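Local coordinates for protein GNA33 (Neisseria gonorrhoeae FA 1090, PDB 2G5D) that probably cleaves the glycosidic linkage between N-acetylmuramic acid and N-acetylglucosamine in peptidoglycan as an exolytic transglycosylase, leaving a 1,6-anhydro bond in the muramic acid residue, at residues P21-A25 and Q79-Q84. Residues are numbered along the deposited sequence; the frame is centred on the assembly and turned at random.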
# COMPACT_ATOMS: atom_id res chain seq x y z
N PRO A 21 -10.44 -23.86 24.62
CA PRO A 21 -9.97 -23.29 25.89
C PRO A 21 -9.35 -21.90 25.71
O PRO A 21 -8.22 -21.77 25.21
CB PRO A 21 -8.92 -24.31 26.38
CG PRO A 21 -8.59 -25.16 25.18
CD PRO A 21 -9.82 -25.16 24.32
N ASP A 22 -10.11 -20.89 26.11
CA ASP A 22 -9.78 -19.48 25.91
C ASP A 22 -8.42 -19.07 26.45
O ASP A 22 -8.01 -19.48 27.54
CB ASP A 22 -10.87 -18.60 26.52
CG ASP A 22 -12.16 -18.61 25.70
OD1 ASP A 22 -12.21 -19.25 24.62
OD2 ASP A 22 -13.13 -17.96 26.14
N ARG A 23 -7.72 -18.25 25.68
CA ARG A 23 -6.41 -17.74 26.06
C ARG A 23 -6.55 -16.71 27.17
O ARG A 23 -7.61 -16.12 27.33
CB ARG A 23 -5.71 -17.14 24.82
CG ARG A 23 -5.43 -18.16 23.71
CD ARG A 23 -4.15 -18.96 24.00
NE ARG A 23 -3.92 -20.03 23.01
CZ ARG A 23 -2.87 -20.11 22.19
NH1 ARG A 23 -1.90 -19.19 22.23
NH2 ARG A 23 -2.77 -21.14 21.35
N PRO A 24 -5.51 -16.52 28.01
CA PRO A 24 -5.62 -15.45 29.00
C PRO A 24 -5.49 -14.05 28.38
O PRO A 24 -4.80 -13.88 27.38
CB PRO A 24 -4.46 -15.74 29.97
CG PRO A 24 -3.47 -16.52 29.16
CD PRO A 24 -4.25 -17.27 28.12
N ALA A 25 -6.16 -13.07 28.97
CA ALA A 25 -6.12 -11.73 28.42
C ALA A 25 -4.88 -10.93 28.80
O ALA A 25 -4.41 -10.09 28.03
CB ALA A 25 -7.38 -10.95 28.76
N GLN A 79 0.85 -13.75 19.85
CA GLN A 79 0.48 -15.15 19.67
C GLN A 79 -0.90 -15.48 20.25
O GLN A 79 -1.72 -16.11 19.58
CB GLN A 79 1.51 -16.09 20.32
CG GLN A 79 2.96 -15.93 19.85
CD GLN A 79 3.80 -15.05 20.78
OE1 GLN A 79 3.32 -14.07 21.37
NE2 GLN A 79 5.07 -15.41 20.92
N ASP A 80 -1.11 -15.08 21.50
CA ASP A 80 -2.38 -15.29 22.21
C ASP A 80 -3.60 -14.59 21.59
O ASP A 80 -4.65 -15.23 21.42
CB ASP A 80 -2.22 -14.92 23.70
CG ASP A 80 -1.63 -16.03 24.52
OD1 ASP A 80 -1.34 -15.78 25.71
OD2 ASP A 80 -1.47 -17.17 23.99
N VAL A 81 -3.48 -13.30 21.27
CA VAL A 81 -4.58 -12.60 20.57
C VAL A 81 -4.89 -13.23 19.20
O VAL A 81 -6.06 -13.41 18.84
CB VAL A 81 -4.42 -11.04 20.49
CG1 VAL A 81 -4.55 -10.39 21.90
CG2 VAL A 81 -3.11 -10.61 19.77
N CYS A 82 -3.86 -13.58 18.45
CA CYS A 82 -4.07 -14.24 17.15
C CYS A 82 -4.72 -15.63 17.26
O CYS A 82 -5.62 -15.96 16.48
CB CYS A 82 -2.79 -14.26 16.32
SG CYS A 82 -2.48 -12.66 15.54
N ALA A 83 -4.27 -16.44 18.22
CA ALA A 83 -4.91 -17.72 18.49
C ALA A 83 -6.37 -17.51 18.89
O ALA A 83 -7.27 -18.18 18.37
CB ALA A 83 -4.15 -18.50 19.57
N GLN A 84 -6.60 -16.56 19.79
CA GLN A 84 -7.94 -16.31 20.32
C GLN A 84 -8.90 -15.76 19.25
O GLN A 84 -10.10 -16.06 19.28
CB GLN A 84 -7.87 -15.34 21.50
CG GLN A 84 -9.17 -15.23 22.29
CD GLN A 84 -9.60 -16.57 22.89
OE1 GLN A 84 -8.76 -17.40 23.23
NE2 GLN A 84 -10.91 -16.78 23.03
O HOH W 1 -2.45 -13.38 26.83
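The R23 side chain lies across A83 on helix 79-86, with one face of its guanidinium over the methyl group (CZ of R23 to CB of A83, 3.3 Å). Alanine suits this spot because its short side chain lets the flat cation settle close to the helix. Arginine is long enough to reach it and keeps an edge for D80, one turn earlier: NH1 of R23 and OD2 of D80 form a salt bridge of 2.7 Å. A carboxylate gives D80 a second acceptor, and a water donates hydrogen bonds to OD1 of D80 (2.9 Å) and to O of P24 (2.5 Å).

Q84 fits because its amide can both accept and donate. Its OE1 takes a nearly straight hydrogen bond from N of R23 (2.8 Å), and its NE2 gives a weak one to OD1 of D22 (3.2 Å), whose carboxylate is a ready acceptor. D80, A83 and Q84, spaced i, i+3 and i+4, thus present one helical stripe to an extended chain whose R23 carbonyl is held by Y102 of helix 92-102. On another side of the helix, V81 and C82 pack on F65, and C82 is disulfide-bonded to C69, tying it to helix 58-72. In this surface contact an irregular segment ahead of strand 34-37 packs against one of the helices linking antiparallel neighbours 40-44 and 103-110 of the large mixed sheet.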